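Local coordinates for protein dextranase (PDB 6NZS) that catalyses the endohydrolysis of (1->6)-alpha-D-glucosidic linkages in dextran, as a probable member of glycoside hydrolase family 49, at residues W97-L102 against Q126-D131; W418-I423 against S453-D458; R490-S495 against V519-R524. All coordinates share one frame; numbering follows the deposited sequence.

Contact 1. Residues W97-L102 against Q126-D131; sequences WVDVSL and QLVDAD
The amide of Leu102 donates to the carbonyl oxygen of Asp131 in a fairly straight bond, Leu102 N to Asp131 O 3.0 Å with 163° at the hydrogen, and the donor lies nearly in line with the C=O. The same oxygen receives a CA-H...O contact from the preceding residue, Ser101 CA to Asp131 O 3.3 Å. At this end the Leu102 side chain packs against Tyr37 and Phe150 of neighbouring strands. Farther along, the two backbones run well apart, Asp99 CA to Val128 CA measuring 8.5 Å, because strand 132-137 lies between them and pairs antiparallel with both. The contact thus spans a three-strand part of the N-terminal Ig-like domain, with Asp131 in the turn of the 125-129/132-137 hairpin. A classic beta bulge, in which Val128 and Asp129 both face Thr132, precedes that turn; Thr132 also bonds to Ser101 OG. Across the middle strand, side chains meet lightly. Asp99 OD1 stands 4.2 Å from Val128 CG2, but its charge is taken by a salt bridge to Lys134, on which Val128 also rests. At the far end the extended chain of Gln126 crosses the Trp97 side chain at about a right angle. Its NE2 comes obliquely to the six-membered ring, Gln126 NE2 to Trp97 CH2 3.6 Å, with amide and indole planes 51° apart. A hydrogen bond from NE2 to Glu124 restrains the amide there.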
loop_
_atom_site.group_PDB
_atom_site.type_symbol
_atom_site.label_atom_id
_atom_site.label_comp_id
_atom_site.label_asym_id
_atom_site.label_seq_id
_atom_site.Cartn_x
_atom_site.Cartn_y
_atom_site.Cartn_z
ATOM N N TRP A 97 12.735 23.204 1.578
ATOM C CA TRP A 97 11.593 23.668 2.359
ATOM C C TRP A 97 10.340 23.492 1.512
ATOM O O TRP A 97 10.283 23.971 0.376
ATOM C CB TRP A 97 11.734 25.157 2.689
ATOM C CG TRP A 97 12.597 25.492 3.881
ATOM C CD1 TRP A 97 13.801 26.136 3.861
ATOM C CD2 TRP A 97 12.303 25.233 5.266
ATOM N NE1 TRP A 97 14.280 26.285 5.144
ATOM C CE2 TRP A 97 13.380 25.741 6.023
ATOM C CE3 TRP A 97 11.238 24.621 5.936
ATOM C CZ2 TRP A 97 13.421 25.651 7.419
ATOM C CZ3 TRP A 97 11.280 24.540 7.326
ATOM C CH2 TRP A 97 12.365 25.051 8.047
ATOM N N VAL A 98 9.344 22.795 2.056
ATOM C CA VAL A 98 8.076 22.559 1.368
ATOM C C VAL A 98 6.999 23.370 2.072
ATOM O O VAL A 98 6.778 23.189 3.272
ATOM C CB VAL A 98 7.713 21.068 1.371
ATOM C CG1 VAL A 98 6.416 20.859 0.641
ATOM C CG2 VAL A 98 8.825 20.255 0.720
ATOM N N ASP A 99 6.333 24.265 1.336
ATOM C CA ASP A 99 5.186 25.002 1.864
ATOM C C ASP A 99 3.924 24.222 1.526
ATOM O O ASP A 99 3.691 23.899 0.356
ATOM C CB ASP A 99 5.071 26.385 1.211
ATOM C CG ASP A 99 6.253 27.277 1.507
ATOM O OD1 ASP A 99 6.564 27.478 2.693
ATOM O OD2 ASP A 99 6.862 27.785 0.545
ATOM N N VAL A 100 3.108 23.934 2.537
ATOM C CA VAL A 100 1.822 23.275 2.326
ATOM C C VAL A 100 0.742 24.210 2.835
ATOM O O VAL A 100 0.774 24.626 4.001
ATOM C CB VAL A 100 1.723 21.912 3.027
ATOM C CG1 VAL A 100 0.444 21.210 2.579
ATOM C CG2 VAL A 100 2.934 21.057 2.705
ATOM N N SER A 101 -0.210 24.540 1.967
ATOM C CA SER A 101 -1.295 25.457 2.284
ATOM C C SER A 101 -2.621 24.716 2.211
ATOM O O SER A 101 -2.872 23.965 1.259
ATOM C CB SER A 101 -1.316 26.625 1.300
ATOM O OG SER A 101 -0.140 27.404 1.431
ATOM N N LEU A 102 -3.461 24.933 3.217
ATOM C CA LEU A 102 -4.806 24.381 3.251
ATOM C C LEU A 102 -5.732 25.354 2.527
ATOM O O LEU A 102 -5.726 26.556 2.820
ATOM C CB LEU A 102 -5.226 24.213 4.712
ATOM C CG LEU A 102 -6.569 23.564 5.040
ATOM C CD1 LEU A 102 -6.701 22.175 4.415
ATOM C CD2 LEU A 102 -6.754 23.487 6.549
ATOM N N GLN A 126 7.660 25.246 10.357
ATOM C CA GLN A 126 7.494 26.659 10.684
ATOM C C GLN A 126 6.122 27.117 10.216
ATOM O O GLN A 126 5.704 26.802 9.099
ATOM C CB GLN A 126 8.552 27.513 9.978
ATOM C CG GLN A 126 9.987 27.132 10.305
ATOM C CD GLN A 126 10.984 28.136 9.773
ATOM O OE1 GLN A 126 10.624 29.060 9.042
ATOM N NE2 GLN A 126 12.256 27.944 10.114
ATOM N N LEU A 127 5.425 27.884 11.049
ATOM C CA LEU A 127 4.124 28.422 10.662
ATOM C C LEU A 127 4.346 29.743 9.929
ATOM O O LEU A 127 4.778 30.737 10.529
ATOM C CB LEU A 127 3.227 28.613 11.881
ATOM C CG LEU A 127 1.834 29.067 11.463
ATOM C CD1 LEU A 127 1.021 27.895 10.983
ATOM C CD2 LEU A 127 1.130 29.769 12.609
ATOM N N VAL A 128 4.065 29.751 8.628
ATOM C CA VAL A 128 4.173 30.980 7.846
ATOM C C VAL A 128 3.017 31.915 8.173
ATOM O O VAL A 128 3.211 33.078 8.549
ATOM C CB VAL A 128 4.227 30.655 6.343
ATOM C CG1 VAL A 128 4.289 31.941 5.525
ATOM C CG2 VAL A 128 5.412 29.733 6.031
ATOM N N ASP A 129 1.794 31.418 8.021
ATOM C CA ASP A 129 0.590 32.166 8.356
ATOM C C ASP A 129 -0.498 31.155 8.704
ATOM O O ASP A 129 -0.247 29.948 8.763
ATOM C CB ASP A 129 0.205 33.143 7.237
ATOM C CG ASP A 129 0.150 32.478 5.878
ATOM O OD1 ASP A 129 -0.457 31.393 5.768
ATOM O OD2 ASP A 129 0.750 33.031 4.925
ATOM N N ALA A 130 -1.714 31.644 8.931
ATOM C CA ALA A 130 -2.753 30.815 9.539
ATOM C C ALA A 130 -3.267 29.689 8.647
ATOM O O ALA A 130 -4.074 28.882 9.126
ATOM C CB ALA A 130 -3.916 31.683 10.014
ATOM N N ASP A 131 -2.838 29.598 7.389
ATOM C CA ASP A 131 -3.187 28.431 6.581
ATOM C C ASP A 131 -1.995 27.747 5.926
ATOM O O ASP A 131 -2.198 26.846 5.101
ATOM C CB ASP A 131 -4.286 28.734 5.549
ATOM C CG ASP A 131 -3.917 29.838 4.588
ATOM O OD1 ASP A 131 -2.723 30.186 4.458
ATOM O OD2 ASP A 131 -4.848 30.360 3.933
#

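Contact 2. Residues W418-I423 against S453-D458; sequences WTPRNI and SSHWED
Trp418 meets Ser453, Ser454, His455 and Trp456 with both its backbone and its indole, and its side chain can be followed outward atom by atom. CB leaves the backbone pointing away from 453-458, yet CG is anti to the carbonyl carbon (chi1 -67°) and the benzo half of the ring returns to the other loop. Trp418 CD2 lies 3.8 Å from Ser453 CB, a methylene that sits squarely over the six-membered ring in a CH-pi contact. Trp418 CE3 is approached by Ser454 O at 3.3 Å and by Trp456 CB at 3.7 Å. Farther out, Trp418 CZ3 has Ser453 OG above it at 3.3 Å, toward the rim of the same face, and that hydroxyl donates to Ser454 O. On the pyrrole side, NE1 bonds to Asp389.

The backbone of Trp418 joins the loops twice. Trp418 N donates to Ser453 O, almost straight at 3.0 Å, from above the carbonyl plane; Trp418 O accepts from Trp456 N in plane, on a lone pair. Beside it, Thr419 CG2 meets the edge of the Trp456 indole at Trp456 CD1, 3.4 Å away.

These are loops following neighbouring parallel strands, 414-415 and 450-452, in the beta-solenoid. The indole is held by the Ser453 methylene over one face and by Ser454 O close to CE3. Trp418 O, besides accepting the Trp456 N-H, stands 3.4 Å above the centre of the His455 ring. Because His455 ND1 accepts in plane from Glu457 N within the type I turn 455-458, that nitrogen is presumably unprotonated beneath the Trp418 carbonyl.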
loop_
_atom_site.group_PDB
_atom_site.type_symbol
_atom_site.label_atom_id
_atom_site.label_comp_id
_atom_site.label_asym_id
_atom_site.label_seq_id
_atom_site.Cartn_x
_atom_site.Cartn_y
_atom_site.Cartn_z
ATOM N N TRP A 418 -3.948 -17.987 3.851
ATOM C CA TRP A 418 -4.886 -18.303 2.764
ATOM C C TRP A 418 -4.717 -19.705 2.180
ATOM O O TRP A 418 -5.703 -20.307 1.744
ATOM C CB TRP A 418 -4.890 -17.270 1.631
ATOM C CG TRP A 418 -5.421 -15.891 1.971
ATOM C CD1 TRP A 418 -4.735 -14.709 1.878
ATOM C CD2 TRP A 418 -6.755 -15.550 2.391
ATOM N NE1 TRP A 418 -5.550 -13.660 2.239
ATOM C CE2 TRP A 418 -6.792 -14.147 2.559
ATOM C CE3 TRP A 418 -7.911 -16.296 2.665
ATOM C CZ2 TRP A 418 -7.941 -13.471 2.969
ATOM C CZ3 TRP A 418 -9.058 -15.619 3.069
ATOM C CH2 TRP A 418 -9.059 -14.219 3.228
ATOM N N THR A 419 -3.487 -20.201 2.093
ATOM C CA THR A 419 -3.213 -21.566 1.651
ATOM C C THR A 419 -1.993 -22.055 2.412
ATOM O O THR A 419 -1.213 -21.243 2.924
ATOM C CB THR A 419 -2.912 -21.652 0.139
ATOM O OG1 THR A 419 -1.629 -21.075 -0.152
ATOM C CG2 THR A 419 -3.960 -20.975 -0.716
ATOM N N PRO A 420 -1.779 -23.371 2.487
ATOM C CA PRO A 420 -0.471 -23.858 2.940
ATOM C C PRO A 420 0.616 -23.361 1.994
ATOM O O PRO A 420 0.400 -23.233 0.787
ATOM C CB PRO A 420 -0.615 -25.387 2.864
ATOM C CG PRO A 420 -2.085 -25.632 2.934
ATOM C CD PRO A 420 -2.720 -24.475 2.225
ATOM N N ARG A 421 1.786 -23.048 2.555
ATOM C CA ARG A 421 2.882 -22.490 1.773
ATOM C C ARG A 421 4.208 -23.052 2.264
ATOM O O ARG A 421 4.334 -23.486 3.411
ATOM C CB ARG A 421 2.916 -20.952 1.855
ATOM C CG ARG A 421 1.675 -20.291 1.299
ATOM C CD ARG A 421 1.730 -18.763 1.419
ATOM N NE ARG A 421 0.420 -18.159 1.174
ATOM C CZ ARG A 421 -0.104 -17.959 -0.031
ATOM N NH1 ARG A 421 0.569 -18.307 -1.129
ATOM N NH2 ARG A 421 -1.306 -17.411 -0.146
ATOM N N ASN A 422 5.200 -23.034 1.365
ATOM C CA ASN A 422 6.592 -23.334 1.685
ATOM C C ASN A 422 7.375 -22.030 1.559
ATOM O O ASN A 422 7.569 -21.524 0.448
ATOM C CB ASN A 422 7.147 -24.397 0.740
ATOM C CG ASN A 422 6.654 -25.785 1.079
ATOM O OD1 ASN A 422 6.637 -26.186 2.238
ATOM N ND2 ASN A 422 6.244 -26.532 0.055
ATOM N N ILE A 423 7.808 -21.484 2.696
ATOM C CA ILE A 423 8.481 -20.191 2.753
ATOM C C ILE A 423 9.667 -20.296 3.698
ATOM O O ILE A 423 9.550 -20.856 4.794
ATOM C CB ILE A 423 7.531 -19.088 3.262
ATOM C CG1 ILE A 423 6.325 -18.945 2.339
ATOM C CG2 ILE A 423 8.279 -17.769 3.398
ATOM C CD1 ILE A 423 5.249 -18.025 2.902
ATOM N N SER A 453 -4.197 -15.859 7.439
ATOM C CA SER A 453 -5.622 -16.133 7.342
ATOM C C SER A 453 -5.864 -17.627 7.140
ATOM O O SER A 453 -5.010 -18.358 6.618
ATOM C CB SER A 453 -6.233 -15.360 6.173
ATOM O OG SER A 453 -7.639 -15.582 6.093
ATOM N N SER A 454 -7.048 -18.073 7.554
ATOM C CA SER A 454 -7.520 -19.415 7.239
ATOM C C SER A 454 -7.716 -19.557 5.725
ATOM O O SER A 454 -7.547 -18.609 4.958
ATOM C CB SER A 454 -8.802 -19.686 8.018
ATOM O OG SER A 454 -9.768 -18.691 7.733
ATOM N N HIS A 455 -8.099 -20.763 5.289
ATOM C CA HIS A 455 -8.055 -21.097 3.867
ATOM C C HIS A 455 -9.135 -20.369 3.071
ATOM O O HIS A 455 -10.302 -20.343 3.461
ATOM C CB HIS A 455 -8.221 -22.602 3.680
ATOM C CG HIS A 455 -7.616 -23.116 2.410
ATOM N ND1 HIS A 455 -8.163 -22.870 1.169
ATOM C CD2 HIS A 455 -6.498 -23.849 2.191
ATOM C CE1 HIS A 455 -7.411 -23.436 0.240
ATOM N NE2 HIS A 455 -6.396 -24.037 0.833
ATOM N N TRP A 456 -8.740 -19.817 1.919
ATOM C CA TRP A 456 -9.684 -19.095 1.067
ATOM C C TRP A 456 -10.838 -19.977 0.600
ATOM O O TRP A 456 -11.933 -19.469 0.338
ATOM C CB TRP A 456 -8.963 -18.475 -0.136
ATOM C CG TRP A 456 -8.460 -19.480 -1.143
ATOM C CD1 TRP A 456 -7.229 -20.061 -1.172
ATOM C CD2 TRP A 456 -9.179 -20.007 -2.267
ATOM N NE1 TRP A 456 -7.132 -20.922 -2.246
ATOM C CE2 TRP A 456 -8.319 -20.907 -2.931
ATOM C CE3 TRP A 456 -10.469 -19.808 -2.774
ATOM C CZ2 TRP A 456 -8.706 -21.606 -4.076
ATOM C CZ3 TRP A 456 -10.852 -20.501 -3.909
ATOM C CH2 TRP A 456 -9.974 -21.391 -4.547
ATOM N N GLU A 457 -10.617 -21.287 0.475
ATOM C CA GLU A 457 -11.687 -22.162 0.002
ATOM C C GLU A 457 -12.796 -22.306 1.037
ATOM O O GLU A 457 -13.950 -22.576 0.679
ATOM C CB GLU A 457 -11.129 -23.536 -0.358
ATOM C CG GLU A 457 -10.325 -23.570 -1.649
ATOM C CD GLU A 457 -9.566 -24.874 -1.835
ATOM O OE1 GLU A 457 -9.641 -25.746 -0.946
ATOM O OE2 GLU A 457 -8.886 -25.024 -2.872
ATOM N N ASP A 458 -12.465 -22.154 2.321
ATOM C CA ASP A 458 -13.455 -22.286 3.395
ATOM C C ASP A 458 -12.790 -21.714 4.651
ATOM O O ASP A 458 -12.082 -22.423 5.368
ATOM C CB ASP A 458 -13.887 -23.725 3.606
ATOM C CG ASP A 458 -14.987 -23.865 4.655
ATOM O OD1 ASP A 458 -15.310 -22.871 5.342
ATOM O OD2 ASP A 458 -15.534 -24.982 4.788
#

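Contact 3. Residues R490-S495 against V519-R524; sequences RVYALS and VSHLKR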
loop_
_atom_site.group_PDB
_atom_site.type_symbol
_atom_site.label_atom_id
_atom_site.label_comp_id
_atom_site.label_asym_id
_atom_site.label_seq_id
_atom_site.Cartn_x
_atom_site.Cartn_y
_atom_site.Cartn_z
ATOM N N ARG A 490 -2.900 -12.568 14.186
ATOM C CA ARG A 490 -3.729 -13.769 14.167
ATOM C C ARG A 490 -3.108 -14.753 13.194
ATOM O O ARG A 490 -3.065 -14.493 11.990
ATOM C CB ARG A 490 -5.184 -13.470 13.801
ATOM C CG ARG A 490 -5.971 -12.912 14.976
ATOM C CD ARG A 490 -7.383 -12.478 14.614
ATOM N NE ARG A 490 -7.887 -11.650 15.701
ATOM C CZ ARG A 490 -8.972 -10.885 15.644
ATOM N NH1 ARG A 490 -9.719 -10.852 14.552
ATOM N NH2 ARG A 490 -9.297 -10.140 16.694
ATOM N N VAL A 491 -2.634 -15.877 13.716
ATOM C CA VAL A 491 -2.027 -16.919 12.901
ATOM C C VAL A 491 -2.924 -18.146 12.963
ATOM O O VAL A 491 -2.978 -18.828 13.991
ATOM C CB VAL A 491 -0.607 -17.242 13.383
ATOM C CG1 VAL A 491 -0.024 -18.420 12.598
ATOM C CG2 VAL A 491 0.292 -16.010 13.244
ATOM N N TYR A 492 -3.629 -18.419 11.870
ATOM C CA TYR A 492 -4.305 -19.700 11.670
ATOM C C TYR A 492 -3.357 -20.518 10.804
ATOM O O TYR A 492 -3.299 -20.334 9.586
ATOM C CB TYR A 492 -5.689 -19.491 11.056
ATOM C CG TYR A 492 -6.466 -18.497 11.889
ATOM C CD1 TYR A 492 -7.050 -18.872 13.093
ATOM C CD2 TYR A 492 -6.539 -17.161 11.512
ATOM C CE1 TYR A 492 -7.718 -17.943 13.884
ATOM C CE2 TYR A 492 -7.193 -16.237 12.279
ATOM C CZ TYR A 492 -7.790 -16.631 13.457
ATOM O OH TYR A 492 -8.436 -15.694 14.233
ATOM N N ALA A 493 -2.563 -21.373 11.452
ATOM C CA ALA A 493 -1.440 -22.016 10.775
ATOM C C ALA A 493 -1.933 -23.097 9.827
ATOM O O ALA A 493 -2.528 -24.090 10.259
ATOM C CB ALA A 493 -0.472 -22.609 11.795
ATOM N N LEU A 494 -1.676 -22.903 8.537
ATOM C CA LEU A 494 -2.009 -23.874 7.507
ATOM C C LEU A 494 -0.810 -24.718 7.112
ATOM O O LEU A 494 -0.942 -25.608 6.263
ATOM C CB LEU A 494 -2.593 -23.170 6.280
ATOM C CG LEU A 494 -3.866 -22.352 6.533
ATOM C CD1 LEU A 494 -4.241 -21.560 5.288
ATOM C CD2 LEU A 494 -5.009 -23.262 6.969
ATOM N N SER A 495 0.344 -24.459 7.722
ATOM C CA SER A 495 1.590 -25.162 7.473
ATOM C C SER A 495 2.328 -25.260 8.798
ATOM O O SER A 495 2.043 -24.509 9.736
ATOM C CB SER A 495 2.472 -24.375 6.486
ATOM O OG SER A 495 1.805 -24.102 5.262
ATOM N N VAL A 519 -8.479 -9.605 20.141
ATOM C CA VAL A 519 -7.638 -10.721 20.548
ATOM C C VAL A 519 -6.632 -11.068 19.459
ATOM O O VAL A 519 -6.905 -10.946 18.258
ATOM C CB VAL A 519 -8.534 -11.926 20.887
ATOM C CG1 VAL A 519 -9.188 -12.493 19.633
ATOM C CG2 VAL A 519 -7.737 -13.011 21.612
ATOM N N SER A 520 -5.451 -11.494 19.887
ATOM C CA SER A 520 -4.471 -12.114 19.005
ATOM C C SER A 520 -4.567 -13.630 19.149
ATOM O O SER A 520 -4.801 -14.138 20.250
ATOM C CB SER A 520 -3.065 -11.634 19.355
ATOM O OG SER A 520 -2.845 -10.320 18.849
ATOM N N HIS A 521 -4.400 -14.350 18.026
ATOM C CA HIS A 521 -4.617 -15.793 17.960
ATOM C C HIS A 521 -3.388 -16.516 17.423
ATOM O O HIS A 521 -2.629 -15.981 16.613
ATOM C CB HIS A 521 -5.786 -16.134 17.022
ATOM C CG HIS A 521 -7.135 -16.045 17.666
ATOM N ND1 HIS A 521 -8.307 -16.083 16.942
ATOM C CD2 HIS A 521 -7.498 -15.909 18.964
ATOM C CE1 HIS A 521 -9.335 -15.995 17.768
ATOM N NE2 HIS A 521 -8.871 -15.886 19.000
ATOM N N LEU A 522 -3.228 -17.764 17.865
ATOM C CA LEU A 522 -2.203 -18.672 17.348
ATOM C C LEU A 522 -2.796 -20.071 17.441
ATOM O O LEU A 522 -2.961 -20.598 18.550
ATOM C CB LEU A 522 -0.935 -18.568 18.184
ATOM C CG LEU A 522 0.237 -19.462 17.759
ATOM C CD1 LEU A 522 0.761 -19.084 16.368
ATOM C CD2 LEU A 522 1.348 -19.355 18.774
ATOM N N LYS A 523 -3.138 -20.661 16.294
ATOM C CA LYS A 523 -3.886 -21.912 16.258
ATOM C C LYS A 523 -3.279 -22.833 15.215
ATOM O O LYS A 523 -2.847 -22.378 14.153
ATOM C CB LYS A 523 -5.352 -21.659 15.882
ATOM C CG LYS A 523 -6.107 -20.766 16.874
ATOM C CD LYS A 523 -7.588 -20.681 16.532
ATOM C CE LYS A 523 -8.340 -19.840 17.551
ATOM N NZ LYS A 523 -8.451 -20.550 18.864
ATOM N N ARG A 524 -3.264 -24.133 15.518
ATOM C CA ARG A 524 -2.742 -25.151 14.611
ATOM C C ARG A 524 -3.915 -25.862 13.948
ATOM O O ARG A 524 -4.718 -26.512 14.626
ATOM C CB ARG A 524 -1.878 -26.156 15.377
ATOM C CG ARG A 524 -0.697 -25.524 16.087
ATOM C CD ARG A 524 0.271 -26.552 16.649
ATOM N NE ARG A 524 -0.286 -27.320 17.759
ATOM C CZ ARG A 524 -0.265 -28.649 17.840
ATOM N NH1 ARG A 524 0.271 -29.375 16.871
ATOM N NH2 ARG A 524 -0.790 -29.256 18.895
#
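Strand 490-493 and strand 521-524 form a parallel beta pairing at one edge of a six-strand parallel sheet, where 521-524 is the outermost strand within the chain. Their axes pass 4.6 Å apart and differ by only 3° in direction. Three backbone bonds alternate across the pair: Val491 N to His521 O, Lys523 N to Val491 O, and Ala493 N to Lys523 O. The last two donors lie nearly in line with their carbonyls, whereas Val491 N comes from well above the plane of its acceptor.

On the face carrying Arg490 and Tyr492 the chemistry is polar. Arg490 runs extended from CG to NE and grips Val519 O side-on, with Arg490 NE at 2.8 Å and Arg490 NH2 at 3.0 Å, the oxygen lying in the guanidinium plane. NH2 also reaches Ser517 O and NH1 bonds to Lys444 O, so its N-H groups reach carbonyls of 517-519 and of the loop at Lys444. In a beta-solenoid, successive coils stack such strands in register, and here Arg490 ties coil to flanking loop beside the Cys448-Cys487 disulfide, packing on Cys448.

Next along this face, Tyr492 OH and His521 ND1 share a short hydrogen bond of 2.7 Å at the histidine's edge. The rings meet rim to rim, their planes at 81°. Lys523 lies alongside Tyr492, Lys523 CD 3.8 Å from Tyr492 CE1, while Lys523 CE sits 3.8 Å above the centre of the His521 ring. The bend at chi4 (-71°) then sets the direction of NZ, which forms a salt bridge with Asp575. On the reverse face Val491 and Leu522 lie side by side, pointing the same way, with Val491 CB 3.8 Å from Leu522 CD1.

Overall arrangement
The three contacts sample two parts of one chain. Contact 1 belongs to the N-terminal Ig-like domain, on the opposite side of the chain's centre from the others, its centre about 48 Å from that of contact 2. It is partly buried and spans an intervening strand, so a single hydrogen bond crosses it directly. Contacts 2 and 3 belong to the solenoid and touch: Ser495 OG bonds to Arg421 N, and Leu494 packs on Pro420 and Ser453. Contact 3 is buried and built on regular parallel pairing with a polar face; contact 2, partly buried, joins loops after strands of the same sheet, replacing a backbone ladder with aromatic packing and two separate backbone hydrogen bonds.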